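Local coordinates for protein AbyA5 (Verrucosispora maris, PDB 4YWF) that catalyses acetate elimination in spirotetronate biosynthesis, acting as an esterase-like lyase of the alpha/beta hydrolase superfamily, at residues A[222-227]-A[290-295]; A[241-246]-A[313-318]. The protein carries 4 engineered substitutions. All blocks are in the same frame, centred on the assembly; numbering follows the deposited sequence.

Interaction 1 of 2, residues A[222-227]-A[290-295]; sequences LALRAA and AGVRIP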
loop_
_atom_site.group_PDB
_atom_site.type_symbol
_atom_site.label_atom_id
_atom_site.label_comp_id
_atom_site.label_asym_id
_atom_site.label_seq_id
_atom_site.Cartn_x
_atom_site.Cartn_y
_atom_site.Cartn_z
ATOM N N LEU A 222 -8.770 -3.350 4.155
ATOM C CA LEU A 222 -8.364 -4.249 5.205
ATOM C C LEU A 222 -8.353 -3.568 6.544
ATOM O O LEU A 222 -8.763 -4.183 7.597
ATOM C CB LEU A 222 -6.991 -4.814 4.945
ATOM C CG LEU A 222 -6.840 -5.778 3.741
ATOM C CD1 LEU A 222 -5.366 -6.208 3.682
ATOM C CD2 LEU A 222 -7.814 -6.974 3.873
ATOM N N ALA A 223 -7.882 -2.318 6.542
ATOM C CA ALA A 223 -7.888 -1.548 7.768
ATOM C C ALA A 223 -9.321 -1.360 8.264
ATOM O O ALA A 223 -9.607 -1.489 9.484
ATOM C CB ALA A 223 -7.213 -0.198 7.542
ATOM N N LEU A 224 -10.220 -0.970 7.367
ATOM C CA LEU A 224 -11.590 -0.722 7.786
ATOM C C LEU A 224 -12.309 -1.988 8.286
ATOM O O LEU A 224 -13.178 -1.901 9.202
ATOM C CB LEU A 224 -12.417 -0.120 6.659
ATOM C CG LEU A 224 -12.149 1.310 6.220
ATOM C CD1 LEU A 224 -12.679 1.508 4.810
ATOM C CD2 LEU A 224 -12.740 2.314 7.225
ATOM N N ARG A 225 -11.943 -3.121 7.720
ATOM C CA ARG A 225 -12.456 -4.427 8.131
ATOM C C ARG A 225 -11.859 -4.786 9.486
ATOM O O ARG A 225 -12.570 -5.321 10.341
ATOM C CB ARG A 225 -12.087 -5.486 7.049
ATOM C CG ARG A 225 -12.079 -6.931 7.532
ATOM C CD ARG A 225 -13.514 -7.434 7.618
ATOM N NE ARG A 225 -14.167 -7.411 6.295
ATOM C CZ ARG A 225 -15.486 -7.244 6.077
ATOM N NH1 ARG A 225 -16.344 -7.037 7.096
ATOM N NH2 ARG A 225 -15.955 -7.249 4.836
ATOM N N ALA A 226 -10.595 -4.418 9.735
ATOM C CA ALA A 226 -9.946 -4.759 11.019
ATOM C C ALA A 226 -10.456 -3.916 12.160
ATOM O O ALA A 226 -10.579 -4.418 13.283
ATOM C CB ALA A 226 -8.435 -4.598 10.969
ATOM N N ALA A 227 -10.694 -2.623 11.882
ATOM C CA ALA A 227 -10.834 -1.636 12.919
ATOM C C ALA A 227 -11.838 -2.016 14.006
ATOM O O ALA A 227 -11.547 -1.806 15.190
ATOM C CB ALA A 227 -11.241 -0.286 12.316
ATOM N N ALA A 290 -20.638 1.511 10.315
ATOM C CA ALA A 290 -21.108 2.065 11.572
ATOM C C ALA A 290 -20.310 1.560 12.745
ATOM O O ALA A 290 -20.225 2.253 13.724
ATOM C CB ALA A 290 -22.583 1.715 11.771
ATOM N N GLY A 291 -19.715 0.354 12.637
ATOM C CA GLY A 291 -18.820 -0.205 13.694
ATOM C C GLY A 291 -17.416 0.383 13.756
ATOM O O GLY A 291 -16.661 0.094 14.673
ATOM N N VAL A 292 -17.031 1.181 12.765
ATOM C CA VAL A 292 -15.691 1.811 12.747
ATOM C C VAL A 292 -15.774 3.057 13.576
ATOM O O VAL A 292 -16.422 4.018 13.126
ATOM C CB VAL A 292 -15.304 2.197 11.313
ATOM C CG1 VAL A 292 -13.998 2.973 11.259
ATOM C CG2 VAL A 292 -15.247 0.959 10.417
ATOM N N ARG A 293 -15.163 3.065 14.767
ATOM C CA ARG A 293 -15.295 4.214 15.697
ATOM C C ARG A 293 -14.003 5.032 15.900
ATOM O O ARG A 293 -13.683 5.497 16.990
ATOM C CB ARG A 293 -15.804 3.774 17.052
ATOM C CG ARG A 293 -17.315 3.820 17.142
ATOM C CD ARG A 293 -17.868 2.423 17.072
ATOM N NE ARG A 293 -19.278 2.476 16.708
ATOM C CZ ARG A 293 -20.209 1.610 17.112
ATOM N NH1 ARG A 293 -19.923 0.585 17.908
ATOM N NH2 ARG A 293 -21.449 1.797 16.717
ATOM N N ILE A 294 -13.351 5.296 14.792
ATOM C CA ILE A 294 -12.073 5.986 14.788
ATOM C C ILE A 294 -12.131 6.890 13.599
ATOM O O ILE A 294 -12.950 6.681 12.702
ATOM C CB ILE A 294 -10.906 4.998 14.617
ATOM C CG1 ILE A 294 -11.155 4.067 13.418
ATOM C CG2 ILE A 294 -10.707 4.203 15.909
ATOM C CD1 ILE A 294 -9.980 3.222 12.985
ATOM N N PRO A 295 -11.275 7.917 13.605
ATOM C CA PRO A 295 -11.315 8.776 12.454
ATOM C C PRO A 295 -10.827 8.039 11.204
ATOM O O PRO A 295 -9.968 7.125 11.273
ATOM C CB PRO A 295 -10.444 9.988 12.854
ATOM C CG PRO A 295 -9.868 9.663 14.181
ATOM C CD PRO A 295 -10.610 8.543 14.775
#

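Interaction 2 of 2, residues A[241-246]-A[313-318]; sequences APVAAF and AMLRTH. Engineered in segment 313-318: M314 (natural residue Leu).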
loop_
_atom_site.group_PDB
_atom_site.type_symbol
_atom_site.label_atom_id
_atom_site.label_comp_id
_atom_site.label_asym_id
_atom_site.label_seq_id
_atom_site.Cartn_x
_atom_site.Cartn_y
_atom_site.Cartn_z
ATOM N N ALA A 241 -9.727 3.388 -1.490
ATOM C CA ALA A 241 -9.963 2.085 -0.908
ATOM C C ALA A 241 -11.234 1.552 -1.482
ATOM O O ALA A 241 -12.231 2.292 -1.577
ATOM C CB ALA A 241 -10.050 2.136 0.644
ATOM N N PRO A 242 -11.256 0.253 -1.856
ATOM C CA PRO A 242 -12.591 -0.292 -2.240
ATOM C C PRO A 242 -13.500 -0.563 -1.006
ATOM O O PRO A 242 -13.001 -0.728 0.118
ATOM C CB PRO A 242 -12.222 -1.621 -2.959
ATOM C CG PRO A 242 -10.926 -2.021 -2.301
ATOM C CD PRO A 242 -10.187 -0.727 -2.009
ATOM N N VAL A 243 -14.823 -0.627 -1.164
ATOM C CA VAL A 243 -15.717 -0.742 0.011
ATOM C C VAL A 243 -16.811 -1.832 -0.131
ATOM O O VAL A 243 -16.779 -2.823 0.592
ATOM C CB VAL A 243 -16.393 0.575 0.320
ATOM C CG1 VAL A 243 -17.260 0.401 1.549
ATOM C CG2 VAL A 243 -15.338 1.686 0.477
ATOM N N ALA A 244 -17.722 -1.665 -1.084
ATOM C CA ALA A 244 -18.800 -2.637 -1.257
ATOM C C ALA A 244 -19.094 -2.952 -2.685
ATOM O O ALA A 244 -19.118 -4.143 -3.102
ATOM C CB ALA A 244 -20.094 -2.111 -0.564
ATOM N N ALA A 245 -19.466 -1.892 -3.396
ATOM C CA ALA A 245 -19.707 -1.960 -4.816
ATOM C C ALA A 245 -18.579 -2.601 -5.655
ATOM O O ALA A 245 -18.863 -3.308 -6.635
ATOM C CB ALA A 245 -20.014 -0.600 -5.386
ATOM N N PHE A 246 -17.316 -2.336 -5.307
ATOM C CA PHE A 246 -16.232 -3.017 -5.992
ATOM C C PHE A 246 -16.437 -4.577 -5.985
ATOM O O PHE A 246 -16.134 -5.258 -6.942
ATOM C CB PHE A 246 -14.882 -2.642 -5.370
ATOM C CG PHE A 246 -13.727 -3.281 -6.051
ATOM C CD1 PHE A 246 -13.254 -2.793 -7.225
ATOM C CD2 PHE A 246 -13.178 -4.447 -5.543
ATOM C CE1 PHE A 246 -12.217 -3.436 -7.908
ATOM C CE2 PHE A 246 -12.141 -5.106 -6.199
ATOM C CZ PHE A 246 -11.648 -4.587 -7.376
ATOM N N ALA A 313 -19.080 7.222 -1.594
ATOM C CA ALA A 313 -20.455 7.651 -1.279
ATOM C C ALA A 313 -20.977 6.895 -0.077
ATOM O O ALA A 313 -21.583 7.469 0.799
ATOM C CB ALA A 313 -21.416 7.410 -2.489
HETATM N N MSE A 314 -20.699 5.592 -0.059
HETATM C CA MSE A 314 -21.096 4.724 1.019
HETATM C C MSE A 314 -20.366 5.084 2.290
HETATM O O MSE A 314 -20.968 5.082 3.396
HETATM C CB MSE A 314 -20.980 3.274 0.616
HETATM C CG MSE A 314 -21.627 2.476 1.726
HETATM SE SE MSE A 314 -21.367 0.538 1.485
HETATM C CE MSE A 314 -22.036 -0.155 3.207
ATOM N N LEU A 315 -19.088 5.414 2.196
ATOM C CA LEU A 315 -18.365 5.801 3.398
ATOM C C LEU A 315 -18.869 7.119 3.953
ATOM O O LEU A 315 -18.994 7.251 5.182
ATOM C CB LEU A 315 -16.869 5.913 3.169
ATOM C CG LEU A 315 -16.210 4.568 2.885
ATOM C CD1 LEU A 315 -14.741 4.777 2.605
ATOM C CD2 LEU A 315 -16.436 3.630 4.050
ATOM N N ARG A 316 -19.173 8.054 3.047
ATOM C CA ARG A 316 -19.753 9.327 3.420
ATOM C C ARG A 316 -21.095 9.158 4.034
ATOM O O ARG A 316 -21.525 10.036 4.813
ATOM C CB ARG A 316 -19.981 10.215 2.231
ATOM C CG ARG A 316 -18.723 10.827 1.658
ATOM C CD ARG A 316 -19.118 11.778 0.547
ATOM N NE ARG A 316 -18.133 11.597 -0.446
ATOM C CZ ARG A 316 -18.281 11.137 -1.664
ATOM N NH1 ARG A 316 -19.429 10.910 -2.248
ATOM N NH2 ARG A 316 -17.173 10.971 -2.308
ATOM N N THR A 317 -21.795 8.080 3.704
ATOM C CA THR A 317 -23.093 7.882 4.320
ATOM C C THR A 317 -23.041 7.311 5.742
ATOM O O THR A 317 -23.919 7.684 6.620
ATOM C CB THR A 317 -24.002 7.050 3.406
ATOM O OG1 THR A 317 -23.968 7.598 2.095
ATOM C CG2 THR A 317 -25.383 7.103 3.877
ATOM N N HIS A 318 -22.052 6.449 6.001
ATOM C CA HIS A 318 -22.056 5.554 7.165
ATOM C C HIS A 318 -20.884 5.693 8.174
ATOM O O HIS A 318 -21.006 5.302 9.330
ATOM C CB HIS A 318 -22.160 4.086 6.699
ATOM C CG HIS A 318 -23.419 3.781 5.961
ATOM N ND1 HIS A 318 -24.667 3.791 6.567
ATOM C CD2 HIS A 318 -23.639 3.454 4.667
ATOM C CE1 HIS A 318 -25.601 3.531 5.674
ATOM N NE2 HIS A 318 -25.001 3.312 4.516
#

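Interaction 1 of 2, residues A[222-227]-A[290-295]
The helix that connects two parallel strands of the central sheet, helix 218-226, packs through L224 and A227 against V292 and I294, which belong to the loop running into strand 296-301. The side chains that meet are all apolar, and no hydrogen bond crosses between the segments. A227 and V292 approach most nearly along the backbone, their CA atoms 6.0 Å apart, a spacing that a side chain as short as alanine allows. The CB of A227 meets the tip of I294 at 3.8 Å from CD1, and lies farther, 4.4 Å, from V292 CG1. I294 presents that tip because CG1 lies between its backbone N and carbonyl carbon (chi1 50°) and the chain then runs out extended, which carries CD1 out to A227. In the strand order of an alpha/beta hydrolase, helix 218-226 is the crossover between strands 207-215 and 233-239, and I294 also touches R234 and I236 of the latter, so its side chain bridges the strand and the helix end. V292 splits its two methyls over L224: CG2 rests on the carbonyl O at 3.7 Å, while CG1 meets the side-chain CD2 at 4.3 Å. This beta-branched residue therefore covers both backbone and side chain of the helix. Leucine suits the opposing place, since its branched end also reaches I236 and L284. R225 turns from the loop and makes a salt bridge with D288, linking the same helix to helix 286-290. R293 likewise points outward, and its guanidinium covers the CA of G291, 4.0 Å from the plane.

Interaction 2 of 2, residues A[241-246]-A[313-318]
With CG1 anti to its backbone N (chi1 -179°), V243 spreads its two methyls toward L315 and M314, while M314, with CG also anti to N and an extended chain beyond it, carries its selenium out to the loop. The two segments follow successive strands of the alpha/beta hydrolase sheet: 241-246 leaves strand 233-239 for the helical region inserted before strand 296-301, and helix 310-318 connects strand 296-301 to strand 322-327, the edge strand. V243 CG2 packs on L315 CD1 at 3.8 Å, and CG1 meets CD2 of the same leucine at 4.2 Å, the two branched ends crossing. CG1 also lies 4.1 Å from the SE atom of M314, an engineered selenomethionine where the natural residue is leucine. That SE rests closest, at 3.6 Å, on the CB of A244, whose small side chain permits the approach. An alanine in place of V243 is likely to open a gap beside L315 CD1 and CD2 and take from the selenium its contact with CG1. The loop is pinned from the same helix by D311, whose carboxylate accepts backbone N-H groups of V243, A244 and F246, and M314 and L315 continue onto L289 of helix 286-290. In the final turn, T317 OG1 donates to A313 O at 2.7 Å, tilted 31° from the carbonyl plane.

Both interactions lie on the same side of the chain's centre, with centres about 12 Å apart, and their segments alternate along the chain. Interaction 1 is the more buried: it seats the loop entering strand 296-301 against a crossover helix close to the sheet. Interaction 2 is only partly buried and fixes the loop leaving strand 233-239 to helix 310-318, whose far side carries exposed residues. Each relies on a valine with two engaged methyls and an alanine that admits a longer side chain. In interaction 2, D311 of the partner helix adds hydrogen bonds to the 241-246 backbone, while between 222-227 and 290-295 no hydrogen bond is made.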